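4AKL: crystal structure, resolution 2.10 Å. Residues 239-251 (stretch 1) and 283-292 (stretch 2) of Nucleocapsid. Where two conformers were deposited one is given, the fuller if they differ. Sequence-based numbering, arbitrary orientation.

Stretch 1 (239-251) AETEGKGVFDEAK
Stretch 2, residues 283-292: HVAKAQELYK

Two helical segments of the Nucleocapsid chain illustrate a general principle: antiparallel helices can be joined without a single hydrogen bond between them when aromatic rings and aliphatic groups pack together. Residues 283-292 form one continuous helix that begins earlier in the chain, with phi from -57 to -78 and psi from -30 to -53. The other stretch is broken. A helix ends at Glu-242, and Gly-243 leaves helical geometry with phi/psi of 101/169, angles at which a CB would jam against the preceding carbonyl O, so glycine suits the site. Lys-244 (-53/-30) then leads into a second helix that runs through Lys-251 and beyond (phi -49 to -68, psi -35 to -53 over 246-251). Its axis lies 10.2 Å from that of 283-292 at closest approach, with N-to-C directions 171° apart.

Backbone hydrogen bonds hold each stretch internally. Gly-243 N donates to Ala-239 O (2.8 Å), closing the first helix. Phe-247 N to Lys-244 O (3.1 Å) spans three residues; i+4 to i bonds follow with Glu-249 N to Gly-245 O (2.9 Å), Ala-250 N to Val-246 O (2.7 Å) and Lys-251 N to Phe-247 O (3.0 Å). The partner helix has, for example, Ala-287 N to His-283 O (2.9 Å) and Tyr-291 N to Ala-287 O (3.1 Å), while Gln-288 N bonds weakly to Val-284 O (3.5 Å) and Ala-285 O (3.1 Å). The register can be read from the CA atoms: Phe-247 CA lies 6.6 Å from Val-284 CA, and Ala-239 CA 7.5 Å from Tyr-291 CA.

Phe-247 and Tyr-291 contribute nearly half of the 440 Å² buried between the stretches, both sides summed. Phe-247 (chi1 -53°, m; chi2 -56°) turns its edge toward the face of Tyr-291 (chi1 -177°, t; chi2 84°), with ring centroids 5.3 Å apart and planes at 71°. This brings slightly positive ring hydrogens toward a pi cloud. Gln-288 (chi1 m, chi2 t) supplies a CH-pi contact: its CG sits 3.7 Å from the Phe-247 ring centroid, 16° off the normal, so the aliphatic part of a polar side chain covers one ring face.

Apolar contacts accompany the ring pairings and extend beyond them. Ala-287 CB approaches Phe-247 CE1 at 3.8 Å, while Tyr-291 CB lies 3.8 Å from Phe-247 CZ. Further along, Val-284 (chi1 174°, t) places CG2 3.9 Å from Ala-250 CB. At the other end, Ala-239 CB meets Tyr-291 CD1 at 3.5 Å, and extended Lys-244 (chi1 m, then t, t, t) lays its CG 3.8 Å from Tyr-291 CE2. One tyrosine thus bridges both helical segments of the broken stretch.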

# COMPACT_ATOMS: atom_id res chain seq x y z
N ALA A 239 22.83 -6.01 -8.90
CA ALA A 239 21.93 -5.57 -7.82
C ALA A 239 20.72 -6.47 -7.60
O ALA A 239 20.28 -6.63 -6.46
CB ALA A 239 21.47 -4.16 -8.09
N GLU A 240 20.17 -7.04 -8.67
CA GLU A 240 19.01 -7.95 -8.58
C GLU A 240 19.30 -9.16 -7.69
O GLU A 240 18.42 -9.62 -6.96
CB GLU A 240 18.56 -8.42 -9.97
CG GLU A 240 17.92 -7.32 -10.83
CD GLU A 240 17.72 -7.73 -12.30
OE1 GLU A 240 18.67 -8.24 -12.91
OE2 GLU A 240 16.61 -7.52 -12.84
N THR A 241 20.54 -9.66 -7.76
CA THR A 241 20.97 -10.84 -6.99
C THR A 241 21.64 -10.52 -5.62
O THR A 241 21.42 -11.22 -4.63
CB THR A 241 21.91 -11.76 -7.86
OG1 THR A 241 21.66 -13.12 -7.54
CG2 THR A 241 23.40 -11.45 -7.69
N GLU A 242 22.44 -9.45 -5.59
CA GLU A 242 23.22 -9.07 -4.41
C GLU A 242 22.61 -7.95 -3.55
O GLU A 242 22.99 -7.79 -2.38
CB GLU A 242 24.61 -8.68 -4.87
CG GLU A 242 25.61 -8.45 -3.76
CD GLU A 242 26.98 -8.95 -4.13
OE1 GLU A 242 27.09 -10.19 -4.32
OE2 GLU A 242 27.93 -8.11 -4.22
N GLY A 243 21.68 -7.17 -4.12
CA GLY A 243 20.93 -6.15 -3.37
C GLY A 243 21.46 -4.76 -3.58
O GLY A 243 22.56 -4.57 -4.14
N LYS A 244 20.68 -3.77 -3.11
CA LYS A 244 21.01 -2.34 -3.30
C LYS A 244 22.42 -1.93 -2.84
O LYS A 244 22.99 -1.02 -3.42
CB LYS A 244 19.97 -1.41 -2.64
CG LYS A 244 18.71 -1.15 -3.45
CD LYS A 244 17.78 -0.22 -2.67
CE LYS A 244 16.46 -0.01 -3.38
NZ LYS A 244 15.61 0.89 -2.60
N GLY A 245 22.97 -2.60 -1.82
CA GLY A 245 24.32 -2.30 -1.29
C GLY A 245 25.42 -2.11 -2.35
O GLY A 245 26.29 -1.25 -2.21
N VAL A 246 25.35 -2.91 -3.41
CA VAL A 246 26.32 -2.83 -4.52
C VAL A 246 26.55 -1.39 -5.05
O VAL A 246 27.68 -1.01 -5.34
CB VAL A 246 25.86 -3.74 -5.68
CG1 VAL A 246 26.62 -3.45 -6.92
CG2 VAL A 246 26.02 -5.20 -5.27
N PHE A 247 25.48 -0.59 -5.17
CA PHE A 247 25.63 0.80 -5.70
C PHE A 247 26.47 1.64 -4.75
O PHE A 247 27.38 2.35 -5.18
CB PHE A 247 24.27 1.45 -5.96
CG PHE A 247 23.37 0.62 -6.83
CD1 PHE A 247 23.80 0.20 -8.09
CD2 PHE A 247 22.09 0.24 -6.37
CE1 PHE A 247 22.98 -0.58 -8.91
CE2 PHE A 247 21.26 -0.54 -7.18
CZ PHE A 247 21.70 -0.95 -8.45
N ASP A 248 26.16 1.53 -3.47
CA ASP A 248 26.91 2.19 -2.42
C ASP A 248 28.38 1.76 -2.56
O ASP A 248 29.28 2.59 -2.66
CB ASP A 248 26.39 1.84 -1.00
CG ASP A 248 24.85 1.47 -0.96
OD1 ASP A 248 24.29 1.04 -1.98
OD2 ASP A 248 24.22 1.61 0.12
N GLU A 249 28.61 0.45 -2.59
CA GLU A 249 29.95 -0.13 -2.68
C GLU A 249 30.69 0.30 -3.97
O GLU A 249 31.93 0.48 -3.95
CB GLU A 249 29.91 -1.67 -2.62
CG GLU A 249 29.18 -2.33 -1.43
CD GLU A 249 29.63 -1.80 -0.08
OE1 GLU A 249 30.86 -1.82 0.18
OE2 GLU A 249 28.77 -1.39 0.73
N ALA A 250 29.95 0.45 -5.08
CA ALA A 250 30.55 0.89 -6.36
C ALA A 250 31.03 2.33 -6.27
O ALA A 250 32.11 2.67 -6.79
CB ALA A 250 29.58 0.74 -7.50
N LYS A 251 30.22 3.18 -5.62
CA LYS A 251 30.55 4.61 -5.42
C LYS A 251 31.81 4.74 -4.57
O LYS A 251 32.72 5.44 -4.92
CB LYS A 251 29.38 5.37 -4.79
CG LYS A 251 29.62 6.89 -4.58
CD LYS A 251 28.30 7.63 -4.30
CE LYS A 251 28.52 9.07 -3.82
NZ LYS A 251 28.95 9.12 -2.39
N HIS A 283 27.99 5.96 -14.99
CA HIS A 283 27.57 4.57 -15.09
C HIS A 283 26.95 4.05 -13.78
O HIS A 283 25.98 3.30 -13.86
CB HIS A 283 28.69 3.66 -15.56
CG HIS A 283 29.31 4.09 -16.86
ND1 HIS A 283 28.57 4.67 -17.87
CD2 HIS A 283 30.59 4.02 -17.30
CE1 HIS A 283 29.39 4.94 -18.88
NE2 HIS A 283 30.61 4.56 -18.56
N VAL A 284 27.46 4.46 -12.61
CA VAL A 284 26.85 4.03 -11.31
C VAL A 284 25.44 4.64 -11.08
O VAL A 284 24.52 3.93 -10.59
CB VAL A 284 27.78 4.32 -10.10
CG1 VAL A 284 27.07 4.01 -8.75
CG2 VAL A 284 29.04 3.48 -10.22
N ALA A 285 25.28 5.92 -11.42
CA ALA A 285 23.99 6.59 -11.37
C ALA A 285 23.05 5.90 -12.36
O ALA A 285 21.94 5.56 -11.99
CB ALA A 285 24.11 8.09 -11.66
N LYS A 286 23.50 5.67 -13.60
CA LYS A 286 22.66 5.03 -14.63
C LYS A 286 22.21 3.61 -14.19
O LYS A 286 21.06 3.19 -14.47
CB LYS A 286 23.36 5.03 -15.99
CG LYS A 286 22.57 4.50 -17.19
CD LYS A 286 21.32 5.33 -17.53
CE LYS A 286 20.55 4.68 -18.68
NZ LYS A 286 19.29 5.34 -19.05
N ALA A 287 23.11 2.88 -13.50
CA ALA A 287 22.78 1.53 -12.96
C ALA A 287 21.55 1.54 -12.01
O ALA A 287 20.78 0.58 -11.98
CB ALA A 287 23.99 0.90 -12.25
N GLN A 288 21.39 2.63 -11.27
CA GLN A 288 20.21 2.79 -10.37
C GLN A 288 18.93 3.14 -11.13
O GLN A 288 17.87 2.60 -10.83
CB GLN A 288 20.48 3.81 -9.26
CG GLN A 288 21.68 3.38 -8.40
CD GLN A 288 22.02 4.37 -7.33
OE1 GLN A 288 21.16 4.79 -6.58
NE2 GLN A 288 23.31 4.74 -7.24
N GLU A 289 19.05 4.03 -12.13
CA GLU A 289 17.90 4.41 -12.99
C GLU A 289 17.29 3.20 -13.74
O GLU A 289 16.11 3.19 -14.02
CB GLU A 289 18.26 5.53 -14.00
CG GLU A 289 18.91 6.77 -13.36
CD GLU A 289 18.79 8.05 -14.19
OE1 GLU A 289 17.64 8.52 -14.40
OE2 GLU A 289 19.85 8.60 -14.60
N LEU A 290 18.11 2.19 -14.06
CA LEU A 290 17.61 0.95 -14.65
C LEU A 290 17.00 0.07 -13.55
O LEU A 290 15.90 -0.48 -13.71
CB LEU A 290 18.72 0.21 -15.36
CG LEU A 290 19.27 0.99 -16.55
CD1 LEU A 290 20.61 0.47 -16.95
CD2 LEU A 290 18.27 0.94 -17.71
N TYR A 291 17.73 -0.05 -12.44
CA TYR A 291 17.31 -0.84 -11.28
C TYR A 291 15.98 -0.36 -10.73
O TYR A 291 15.04 -1.14 -10.57
CB TYR A 291 18.35 -0.76 -10.16
CG TYR A 291 18.02 -1.60 -8.97
CD1 TYR A 291 18.34 -2.96 -8.96
CD2 TYR A 291 17.37 -1.06 -7.86
CE1 TYR A 291 18.03 -3.76 -7.85
CE2 TYR A 291 17.04 -1.85 -6.75
CZ TYR A 291 17.38 -3.21 -6.76
OH TYR A 291 17.09 -4.00 -5.69
N LYS A 292 15.92 0.94 -10.45
CA LYS A 292 14.73 1.56 -9.91
C LYS A 292 13.58 1.51 -10.91
O LYS A 292 12.48 1.18 -10.53
CB LYS A 292 15.01 3.01 -9.50
CG LYS A 292 16.01 3.15 -8.33
CD LYS A 292 16.62 4.58 -8.28
CE LYS A 292 17.01 5.01 -6.87
NZ LYS A 292 15.83 5.51 -6.07